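Local coordinates for protein alpha-1,2-mannosidase (Bacteroides thetaiotaomicron, PDB 2WW2) that hydrolyses alpha-mannosidic linkages with inversion of configuration, as a calcium-dependent glycoside hydrolase of family 92, at residues Glu300-Asp305 with Ser350-Gln355; Leu341-Tyr346 with Lys394-Val399; Ala360-Gly365 with Ala401-Glu406; Asp333-Val338 with Ser384-Val389. One frame throughout, in Å; residues are numbered along the deposited sequence. Where two conformers were deposited one is given.

How the contacts relate
The four contacts show how helices of one catalytic domain are tied to each other, to loops and to a strand by a few side chains each. Contacts 1 and 3 share helix 347-364, with centres about 16 Å apart. Contact 2 lies about 14 Å from contact 1, centre to centre, and touches it where Thr398 OG1 probably hydrogen-bonds Glu351 O at 2.8 Å. Contact 4, the deepest, has its centre about 12 Å from that of the chain; Leu387 and Leu388 there pack on Val353 and Thr354 of contact 1. Contacts 2 and 4 adjoin in sequence, about 11 Å apart between centres.

Contact 1: residues Glu300-Asp305 with Ser350-Gln355; sequences EFYEFD and SERVTQ
Glu300, on the strand, reaches Arg352 on helix 347-364 through a water. That water donates to Glu300 OE2 at 2.6 Å and accepts from Arg352 NH2 at 3.0 Å, lying in the guanidinium plane at its edge. The direct gap from Glu300 OE2 to Arg352 NH2 is 4.1 Å; the oxygen lies well out of the guanidinium plane, so no N-H points at it and only the charges act; the planes are 89° apart. Two residues on, Tyr302 brings its hydroxyl over one face of the same guanidinium. Its OH comes to 3.1 Å from Arg352 NE, at an angle too poor for a hydrogen bond; Arg352 NE is hydrogen-bonded instead to the Tyr326 hydroxyl, on the neighbouring strand. The bend of the arginine chain at its third torsion (chi3 -69°) turns this face to the tyrosine. Phe304 CZ then meets the edge of the Tyr302 ring. An alanine in place of Arg352 would probably leave the water without its donor, the Glu300 carboxylate without its nearby positive charge and the Tyr302 hydroxyl without a surface to rest on. Strand and helix thus meet through a water bridge between opposite charges and a polar contact over the guanidinium face.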
# COMPACT_ATOMS: atom_id res chain seq x y z
N GLU A 300 -41.05 8.88 -10.53
CA GLU A 300 -42.22 9.72 -10.82
C GLU A 300 -42.81 10.13 -9.47
O GLU A 300 -42.89 9.31 -8.56
CB GLU A 300 -43.26 8.92 -11.62
CG GLU A 300 -42.71 8.41 -12.96
CD GLU A 300 -43.54 7.30 -13.60
OE1 GLU A 300 -44.55 6.86 -13.01
OE2 GLU A 300 -43.15 6.85 -14.70
N PHE A 301 -43.18 11.40 -9.33
CA PHE A 301 -43.77 11.89 -8.09
C PHE A 301 -45.17 12.48 -8.36
O PHE A 301 -45.73 13.23 -7.55
CB PHE A 301 -42.85 12.93 -7.46
CG PHE A 301 -42.98 13.05 -5.97
CD1 PHE A 301 -42.53 12.03 -5.14
CD2 PHE A 301 -43.55 14.19 -5.40
CE1 PHE A 301 -42.66 12.14 -3.75
CE2 PHE A 301 -43.65 14.31 -4.01
CZ PHE A 301 -43.21 13.26 -3.19
N TYR A 302 -45.71 12.14 -9.53
CA TYR A 302 -47.04 12.59 -9.91
C TYR A 302 -48.03 11.42 -9.87
O TYR A 302 -47.64 10.23 -9.79
CB TYR A 302 -47.04 13.23 -11.30
CG TYR A 302 -46.46 12.36 -12.41
CD1 TYR A 302 -47.28 11.54 -13.18
CD2 TYR A 302 -45.10 12.37 -12.68
CE1 TYR A 302 -46.76 10.74 -14.18
CE2 TYR A 302 -44.57 11.58 -13.68
CZ TYR A 302 -45.40 10.77 -14.43
OH TYR A 302 -44.85 10.01 -15.42
N GLU A 303 -49.30 11.78 -9.94
CA GLU A 303 -50.40 10.87 -9.76
C GLU A 303 -51.48 11.28 -10.76
O GLU A 303 -51.41 12.36 -11.35
CB GLU A 303 -50.90 10.98 -8.30
CG GLU A 303 -49.73 10.95 -7.29
CD GLU A 303 -50.17 10.88 -5.82
OE1 GLU A 303 -51.15 10.19 -5.52
OE2 GLU A 303 -49.48 11.49 -4.98
N PHE A 304 -52.45 10.41 -10.99
CA PHE A 304 -53.51 10.75 -11.92
C PHE A 304 -54.81 10.93 -11.17
O PHE A 304 -55.30 10.01 -10.53
CB PHE A 304 -53.64 9.69 -13.01
CG PHE A 304 -52.43 9.61 -13.89
CD1 PHE A 304 -52.26 10.52 -14.93
CD2 PHE A 304 -51.46 8.64 -13.69
CE1 PHE A 304 -51.15 10.46 -15.75
CE2 PHE A 304 -50.34 8.58 -14.50
CZ PHE A 304 -50.19 9.50 -15.54
N ASP A 305 -55.36 12.13 -11.27
CA ASP A 305 -56.55 12.50 -10.51
C ASP A 305 -57.82 11.81 -11.02
O ASP A 305 -57.74 10.93 -11.88
CB ASP A 305 -56.71 14.02 -10.49
CG ASP A 305 -57.10 14.60 -11.85
OD1 ASP A 305 -57.42 13.85 -12.80
OD2 ASP A 305 -57.09 15.84 -11.96
N SER A 350 -37.09 11.57 -20.14
CA SER A 350 -36.35 12.83 -20.10
C SER A 350 -37.26 14.02 -20.42
O SER A 350 -37.06 15.12 -19.89
CB SER A 350 -35.17 12.80 -21.08
OG SER A 350 -34.36 11.65 -20.87
N GLU A 351 -38.24 13.81 -21.29
CA GLU A 351 -39.20 14.87 -21.60
C GLU A 351 -39.88 15.38 -20.32
O GLU A 351 -40.08 16.59 -20.16
CB GLU A 351 -40.27 14.41 -22.61
CG GLU A 351 -39.75 14.26 -24.04
CD GLU A 351 -40.77 13.68 -25.01
OE1 GLU A 351 -41.84 13.21 -24.58
OE2 GLU A 351 -40.49 13.69 -26.22
N ARG A 352 -40.26 14.46 -19.43
CA ARG A 352 -40.96 14.83 -18.20
C ARG A 352 -39.98 15.28 -17.09
O ARG A 352 -40.29 16.20 -16.31
CB ARG A 352 -41.83 13.67 -17.70
CG ARG A 352 -42.89 13.21 -18.71
CD ARG A 352 -43.83 12.16 -18.12
NE ARG A 352 -43.15 10.89 -17.88
CZ ARG A 352 -43.28 9.82 -18.66
NH1 ARG A 352 -44.05 9.87 -19.74
NH2 ARG A 352 -42.64 8.69 -18.37
N VAL A 353 -38.81 14.64 -17.04
CA VAL A 353 -37.80 14.99 -16.05
C VAL A 353 -37.32 16.42 -16.25
O VAL A 353 -37.16 17.19 -15.28
CB VAL A 353 -36.58 14.04 -16.11
CG1 VAL A 353 -35.40 14.63 -15.32
CG2 VAL A 353 -36.95 12.66 -15.56
N THR A 354 -37.10 16.80 -17.51
CA THR A 354 -36.63 18.16 -17.77
C THR A 354 -37.69 19.18 -17.38
O THR A 354 -37.38 20.19 -16.73
CB THR A 354 -36.16 18.38 -19.24
OG1 THR A 354 -37.19 17.96 -20.13
CG2 THR A 354 -34.88 17.54 -19.51
N GLN A 355 -38.95 18.91 -17.73
CA GLN A 355 -40.05 19.78 -17.26
C GLN A 355 -40.09 19.89 -15.73
O GLN A 355 -40.36 20.96 -15.19
CB GLN A 355 -41.42 19.24 -17.69
CG GLN A 355 -41.89 19.55 -19.09
CD GLN A 355 -43.13 18.72 -19.43
OE1 GLN A 355 -43.05 17.67 -20.10
NE2 GLN A 355 -44.28 19.15 -18.90
O HOH W 1 -41.12 7.92 -15.88

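Contact 2: residues Leu341-Tyr346 with Lys394-Val399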
# COMPACT_ATOMS: atom_id res chain seq x y z
N LEU A 341 -28.57 7.84 -20.79
CA LEU A 341 -29.24 6.62 -21.24
C LEU A 341 -30.73 6.91 -21.49
O LEU A 341 -31.30 6.44 -22.48
CB LEU A 341 -29.06 5.46 -20.24
CG LEU A 341 -29.55 4.09 -20.76
CD1 LEU A 341 -28.66 3.59 -21.89
CD2 LEU A 341 -29.65 3.00 -19.64
N PHE A 342 -31.38 7.65 -20.58
CA PHE A 342 -32.79 8.00 -20.81
C PHE A 342 -32.96 8.78 -22.11
O PHE A 342 -33.86 8.49 -22.90
CB PHE A 342 -33.41 8.81 -19.63
CG PHE A 342 -33.35 8.11 -18.29
CD1 PHE A 342 -33.33 6.71 -18.20
CD2 PHE A 342 -33.34 8.86 -17.11
CE1 PHE A 342 -33.29 6.07 -16.94
CE2 PHE A 342 -33.27 8.23 -15.86
CZ PHE A 342 -33.25 6.83 -15.77
N THR A 343 -32.11 9.77 -22.37
CA THR A 343 -32.30 10.58 -23.58
C THR A 343 -32.26 9.72 -24.83
O THR A 343 -32.83 10.09 -25.85
CB THR A 343 -31.23 11.71 -23.74
OG1 THR A 343 -29.94 11.13 -23.90
CG2 THR A 343 -31.23 12.65 -22.52
N LEU A 344 -31.57 8.58 -24.75
CA LEU A 344 -31.40 7.72 -25.93
C LEU A 344 -32.53 6.69 -26.03
O LEU A 344 -33.23 6.61 -27.04
CB LEU A 344 -30.05 6.99 -25.87
CG LEU A 344 -29.71 6.03 -27.02
CD1 LEU A 344 -29.81 6.75 -28.36
CD2 LEU A 344 -28.31 5.41 -26.82
N LEU A 345 -32.68 5.89 -24.97
CA LEU A 345 -33.59 4.75 -25.00
C LEU A 345 -34.97 5.00 -24.37
O LEU A 345 -35.93 4.28 -24.67
CB LEU A 345 -32.93 3.56 -24.32
CG LEU A 345 -31.84 2.83 -25.11
CD1 LEU A 345 -31.17 1.84 -24.20
CD2 LEU A 345 -32.43 2.09 -26.31
N TYR A 346 -35.05 6.00 -23.49
CA TYR A 346 -36.29 6.32 -22.77
C TYR A 346 -36.57 7.83 -22.79
O TYR A 346 -36.78 8.44 -21.74
CB TYR A 346 -36.20 5.79 -21.33
CG TYR A 346 -35.71 4.35 -21.26
CD1 TYR A 346 -36.61 3.29 -21.41
CD2 TYR A 346 -34.36 4.06 -21.08
CE1 TYR A 346 -36.16 1.96 -21.39
CE2 TYR A 346 -33.91 2.73 -21.05
CZ TYR A 346 -34.83 1.69 -21.20
OH TYR A 346 -34.41 0.37 -21.16
N LYS A 394 -30.19 16.92 -28.00
CA LYS A 394 -30.63 15.68 -28.58
C LYS A 394 -32.07 15.79 -29.06
O LYS A 394 -32.70 14.78 -29.39
CB LYS A 394 -30.50 14.54 -27.55
CG LYS A 394 -29.07 14.18 -27.26
CD LYS A 394 -28.93 13.25 -26.06
CE LYS A 394 -27.46 12.83 -25.90
NZ LYS A 394 -27.31 11.90 -24.75
N GLY A 395 -32.59 17.01 -29.09
CA GLY A 395 -33.93 17.25 -29.64
C GLY A 395 -35.06 17.04 -28.66
O GLY A 395 -36.22 17.03 -29.05
N ILE A 396 -34.72 16.88 -27.38
CA ILE A 396 -35.72 16.78 -26.33
C ILE A 396 -35.88 18.17 -25.76
O ILE A 396 -35.01 18.69 -25.03
CB ILE A 396 -35.25 15.80 -25.23
CG1 ILE A 396 -35.02 14.42 -25.85
CG2 ILE A 396 -36.26 15.74 -24.09
CD1 ILE A 396 -34.36 13.41 -24.91
N GLN A 397 -36.98 18.80 -26.15
CA GLN A 397 -37.17 20.23 -25.94
C GLN A 397 -38.58 20.52 -25.46
O GLN A 397 -39.39 21.06 -26.19
CB GLN A 397 -36.84 20.99 -27.23
CG GLN A 397 -35.39 20.77 -27.68
CD GLN A 397 -35.01 21.51 -28.95
OE1 GLN A 397 -35.86 22.12 -29.60
NE2 GLN A 397 -33.72 21.48 -29.29
N THR A 398 -38.87 20.14 -24.23
CA THR A 398 -40.20 20.32 -23.66
C THR A 398 -40.28 21.56 -22.79
O THR A 398 -41.36 22.05 -22.51
CB THR A 398 -40.61 19.10 -22.81
OG1 THR A 398 -39.63 18.87 -21.79
CG2 THR A 398 -40.70 17.86 -23.70
N VAL A 399 -39.14 22.06 -22.33
CA VAL A 399 -39.13 23.28 -21.53
C VAL A 399 -39.07 24.51 -22.45
O VAL A 399 -38.67 24.43 -23.61
CB VAL A 399 -37.93 23.30 -20.57
CG1 VAL A 399 -38.00 22.09 -19.61
CG2 VAL A 399 -36.60 23.27 -21.35
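Thr343, on helix 338-345, meets both Lys394 and Ile396 of the loop that follows helix 383-393, and its two neighbours use it in different ways. The polar part is a single hydrogen bond: Lys394 NZ donates to Thr343 OG1 at 2.9 Å. The threonine hydroxyl is in turn bonded to the carbonyl of Pro340, one turn back in its own helix, which makes it a relay between lysine and backbone. The ammonium has further partners, a salt bridge with Asp390 and a hydrogen bond with the Tyr652 hydroxyl, so a buried charge is well supplied with polar company. Apolar contact accompanies it. The lysine chain is stretched out along its length and crosses the threonine at about a right angle, which lays its CD against Thr343 CB at 3.6 Å before the nitrogen arrives at the hydroxyl. On the carbon side of Thr343, the CD1 methyl of Ile396 ends over the backbone, 3.7 Å from Thr343 CA, and lies 4.0 Å from Thr343 CG2. Ile396 holds CG1 anti to its carbonyl carbon (chi1 -60°), with CD1 extended beyond it (chi2 171°), so that the methyl is carried to the helix. The turn at Gly395 lies between the two partners. Gly395, with positive phi, is the C-prime residue of a Schellman motif, in which Ile396 N bonds Ala391 O and Gly395 N bonds Trp392 O. Lys394 and Ile396 flank the C-prime glycine of this Schellman-capped helix end, which packs on helix 338-345 in the family 92 catalytic domain.

Contact 3: residues Ala360-Gly365 with Ala401-Glu406; sequences AYNESG and AEKALE
Glu406 OE2 takes two donors, and the stronger comes from across the contact: Tyr361 OH gives it a hydrogen bond of 2.7 Å. The hydroxyl arrives on the anti side of the oxygen, 16° out of the carboxylate plane. From the same helix as the glutamate, Lys403 NZ adds a salt bridge to Glu406 OE2, with a weak hydrogen bond of 3.5 Å. Tyr361 can reach this far because its ring swings out anti to the backbone nitrogen (chi1 168°), with the edge rather than a face turned to the partners. At that edge Lys403 CD lies 3.9 Å from Tyr361 CE2. The lysine chain, doubly bent, then curls past Asn362, whose OD1 stands 3.4 Å from Lys403 CE. A water joins their polar ends, donating to Asn362 OD1 at 2.7 Å and accepting from Lys403 NZ at 3.2 Å. Beyond the segment, Tyr361 also rests on Ala407 and His410. The axes of the short segments pass 11.6 Å apart at 61°, too wide for close backbone packing, so long side chains do the bridging. It is a surface link between helices 347-364 and 401-413, two helices of the catalytic domain, which is expected to be an (alpha/alpha)6 barrel.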
# COMPACT_ATOMS: atom_id res chain seq x y z
N ALA A 360 -39.61 22.60 -10.36
CA ALA A 360 -38.98 22.74 -9.04
C ALA A 360 -38.40 24.14 -8.92
O ALA A 360 -38.50 24.78 -7.85
CB ALA A 360 -37.86 21.67 -8.86
N TYR A 361 -37.80 24.62 -10.00
CA TYR A 361 -37.27 26.00 -10.04
C TYR A 361 -38.39 27.02 -9.83
O TYR A 361 -38.23 27.97 -9.05
CB TYR A 361 -36.54 26.26 -11.37
CG TYR A 361 -36.21 27.72 -11.64
CD1 TYR A 361 -35.13 28.34 -11.02
CD2 TYR A 361 -36.99 28.47 -12.52
CE1 TYR A 361 -34.84 29.68 -11.28
CE2 TYR A 361 -36.70 29.79 -12.79
CZ TYR A 361 -35.63 30.39 -12.16
OH TYR A 361 -35.35 31.71 -12.45
N ASN A 362 -39.53 26.82 -10.49
CA ASN A 362 -40.65 27.76 -10.33
C ASN A 362 -41.17 27.72 -8.89
O ASN A 362 -41.52 28.75 -8.32
CB ASN A 362 -41.79 27.46 -11.32
CG ASN A 362 -41.43 27.84 -12.74
OD1 ASN A 362 -40.60 28.71 -12.97
ND2 ASN A 362 -42.05 27.18 -13.71
N GLU A 363 -41.21 26.52 -8.31
CA GLU A 363 -41.77 26.33 -6.97
C GLU A 363 -40.82 26.71 -5.82
O GLU A 363 -41.28 26.93 -4.70
CB GLU A 363 -42.26 24.88 -6.83
CG GLU A 363 -43.52 24.64 -7.62
CD GLU A 363 -43.66 23.21 -8.13
OE1 GLU A 363 -43.15 22.27 -7.48
OE2 GLU A 363 -44.28 23.03 -9.19
N SER A 364 -39.52 26.78 -6.08
CA SER A 364 -38.55 26.99 -4.99
C SER A 364 -37.53 28.10 -5.22
O SER A 364 -36.85 28.52 -4.28
CB SER A 364 -37.78 25.69 -4.71
OG SER A 364 -36.80 25.48 -5.70
N GLY A 365 -37.36 28.53 -6.46
CA GLY A 365 -36.34 29.55 -6.76
C GLY A 365 -35.02 28.97 -7.27
O GLY A 365 -34.20 29.70 -7.85
N ALA A 401 -37.33 27.66 -23.74
CA ALA A 401 -35.92 28.02 -23.86
C ALA A 401 -35.51 29.17 -22.96
O ALA A 401 -34.49 29.11 -22.27
CB ALA A 401 -35.58 28.36 -25.33
N GLU A 402 -36.30 30.25 -22.97
CA GLU A 402 -35.94 31.45 -22.21
C GLU A 402 -36.02 31.22 -20.72
O GLU A 402 -35.18 31.71 -19.96
CB GLU A 402 -36.84 32.62 -22.60
CG GLU A 402 -36.70 33.05 -24.04
CD GLU A 402 -35.67 34.12 -24.22
OE1 GLU A 402 -34.84 34.31 -23.29
OE2 GLU A 402 -35.71 34.81 -25.27
N LYS A 403 -37.05 30.50 -20.29
CA LYS A 403 -37.22 30.17 -18.87
C LYS A 403 -36.08 29.25 -18.42
O LYS A 403 -35.51 29.42 -17.34
CB LYS A 403 -38.58 29.50 -18.62
CG LYS A 403 -38.74 28.85 -17.25
CD LYS A 403 -38.73 29.87 -16.10
CE LYS A 403 -40.11 30.44 -15.84
NZ LYS A 403 -40.03 31.72 -15.07
N ALA A 404 -35.75 28.26 -19.26
CA ALA A 404 -34.64 27.35 -18.91
C ALA A 404 -33.33 28.12 -18.80
O ALA A 404 -32.57 27.92 -17.86
CB ALA A 404 -34.52 26.20 -19.92
N LEU A 405 -33.06 29.02 -19.75
CA LEU A 405 -31.83 29.79 -19.69
C LEU A 405 -31.76 30.63 -18.41
O LEU A 405 -30.69 30.77 -17.80
CB LEU A 405 -31.69 30.71 -20.92
CG LEU A 405 -30.40 31.53 -20.94
CD1 LEU A 405 -29.15 30.65 -20.80
CD2 LEU A 405 -30.31 32.39 -22.20
N GLU A 406 -32.89 31.23 -18.03
CA GLU A 406 -32.95 32.08 -16.84
C GLU A 406 -32.62 31.26 -15.60
O GLU A 406 -31.84 31.69 -14.75
CB GLU A 406 -34.35 32.70 -16.72
CG GLU A 406 -34.67 33.34 -15.39
CD GLU A 406 -36.18 33.59 -15.23
OE1 GLU A 406 -36.71 34.45 -15.95
OE2 GLU A 406 -36.83 32.93 -14.38
O HOH W 2 -39.80 31.09 -11.91

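Contact 4: residues Asp333-Val338 with Ser384-Val389; sequences DTFRAV and SVSLLV
Phe335 sits against Ser386 and Leu387 where the chain just after helix 331-334 passes helix 383-393, inside the catalytic domain, an (alpha/alpha)6 barrel as expected for this family. The two helix residues meet different parts of the phenylalanine. Leu387 brings its CD1 methyl to the root of the side chain, 3.6 Å from Phe335 CB, in plain apolar contact, and continues the hydrophobic layer onto Val353 and Ile357 of helix 347-364. Ser386 approaches the ring obliquely, its OG 3.4 Å from Phe335 CD1. The Phe335 ring leaves the backbone between the nitrogen and the carbonyl carbon (chi1 88°); its CB bond points at helix 383-393 while the far end of the ring leads away from it. Out there the ring finds other company. Arg336 CG lies 3.5 Å above one face of the Phe335 ring, toward its rim, and Phe335 CE2 sits 3.4 Å above the centre of the Arg336 guanidinium plane. The Tyr453 ring of helix 444-465 meets that of Phe335 with planes about 25° apart. Arg336 is fixed by a salt bridge to Glu450, also on that helix, and has Trp332 as cation-pi partner. A serine replacing Phe335 would probably strip the Tyr453 ring of its aromatic partner, bare one face of the Arg336 guanidinium and open a gap beside Ser386. The Ser386 hydroxyl, although buried, is well provided for. Besides its hydrogen bond with the Tyr453 hydroxyl, Ser386 OG is joined at 2.9 Å to a water, and the same water donates a hydrogen bond of 2.8 Å to Phe335 O.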
# COMPACT_ATOMS: atom_id res chain seq x y z
N ASP A 333 -24.30 12.63 -9.55
CA ASP A 333 -24.03 11.25 -9.98
C ASP A 333 -24.69 10.94 -11.32
O ASP A 333 -24.05 10.40 -12.24
CB ASP A 333 -24.57 10.25 -8.96
CG ASP A 333 -23.56 9.91 -7.88
OD1 ASP A 333 -22.39 9.60 -8.21
OD2 ASP A 333 -23.95 9.93 -6.71
N THR A 334 -25.97 11.26 -11.42
CA THR A 334 -26.78 10.71 -12.52
C THR A 334 -26.67 11.47 -13.86
O THR A 334 -27.14 10.97 -14.87
CB THR A 334 -28.27 10.57 -12.10
OG1 THR A 334 -28.80 11.87 -11.79
CG2 THR A 334 -28.39 9.63 -10.88
N PHE A 335 -26.06 12.66 -13.89
CA PHE A 335 -25.92 13.36 -15.18
C PHE A 335 -24.95 12.62 -16.12
O PHE A 335 -25.02 12.78 -17.33
CB PHE A 335 -25.43 14.81 -15.00
CG PHE A 335 -23.91 14.96 -14.95
CD1 PHE A 335 -23.17 15.00 -16.12
CD2 PHE A 335 -23.24 15.11 -13.74
CE1 PHE A 335 -21.77 15.16 -16.08
CE2 PHE A 335 -21.85 15.29 -13.70
CZ PHE A 335 -21.12 15.29 -14.87
N ARG A 336 -24.04 11.85 -15.54
CA ARG A 336 -22.91 11.28 -16.28
C ARG A 336 -23.35 10.21 -17.29
O ARG A 336 -22.84 10.18 -18.42
CB ARG A 336 -21.83 10.73 -15.32
CG ARG A 336 -21.23 11.83 -14.39
CD ARG A 336 -20.45 11.32 -13.17
NE ARG A 336 -20.39 12.38 -12.14
CZ ARG A 336 -19.46 13.33 -12.08
NH1 ARG A 336 -18.50 13.37 -12.98
NH2 ARG A 336 -19.50 14.25 -11.12
N ALA A 337 -24.26 9.33 -16.90
CA ALA A 337 -24.64 8.24 -17.80
C ALA A 337 -26.11 7.84 -17.68
O ALA A 337 -26.71 7.38 -18.65
CB ALA A 337 -23.74 7.01 -17.56
N VAL A 338 -26.68 7.96 -16.49
CA VAL A 338 -28.07 7.53 -16.26
C VAL A 338 -29.05 8.38 -17.11
O VAL A 338 -29.85 7.86 -17.90
CB VAL A 338 -28.46 7.60 -14.74
CG1 VAL A 338 -29.97 7.47 -14.57
CG2 VAL A 338 -27.73 6.48 -13.94
N SER A 384 -27.73 19.89 -12.73
CA SER A 384 -29.08 20.13 -13.21
C SER A 384 -29.01 20.69 -14.65
O SER A 384 -29.83 20.36 -15.53
CB SER A 384 -29.79 21.15 -12.32
OG SER A 384 -29.00 22.34 -12.19
N VAL A 385 -28.04 21.57 -14.88
CA VAL A 385 -27.87 22.20 -16.18
C VAL A 385 -27.56 21.15 -17.25
O VAL A 385 -28.07 21.19 -18.38
CB VAL A 385 -26.74 23.24 -16.11
CG1 VAL A 385 -26.43 23.78 -17.49
CG2 VAL A 385 -27.16 24.38 -15.13
N SER A 386 -26.73 20.20 -16.89
CA SER A 386 -26.35 19.15 -17.83
C SER A 386 -27.57 18.35 -18.31
O SER A 386 -27.71 18.08 -19.51
CB SER A 386 -25.32 18.21 -17.20
OG SER A 386 -25.07 17.10 -18.07
N LEU A 387 -28.46 17.97 -17.40
CA LEU A 387 -29.66 17.23 -17.80
C LEU A 387 -30.49 18.02 -18.81
O LEU A 387 -30.96 17.48 -19.81
CB LEU A 387 -30.56 16.94 -16.59
CG LEU A 387 -30.29 15.61 -15.87
CD1 LEU A 387 -28.89 15.62 -15.24
CD2 LEU A 387 -31.39 15.41 -14.81
N LEU A 388 -30.67 19.30 -18.54
CA LEU A 388 -31.43 20.13 -19.47
C LEU A 388 -30.73 20.26 -20.82
O LEU A 388 -31.36 20.14 -21.88
CB LEU A 388 -31.67 21.53 -18.86
CG LEU A 388 -32.54 21.63 -17.59
CD1 LEU A 388 -32.66 23.11 -17.13
CD2 LEU A 388 -33.92 21.08 -17.88
N VAL A 389 -29.43 20.55 -20.80
CA VAL A 389 -28.73 20.85 -22.07
C VAL A 389 -28.46 19.58 -22.89
O VAL A 389 -28.61 19.56 -24.12
CB VAL A 389 -27.43 21.61 -21.80
CG1 VAL A 389 -26.64 21.77 -23.11
CG2 VAL A 389 -27.78 22.99 -21.17
O HOH W 3 -26.72 14.73 -18.37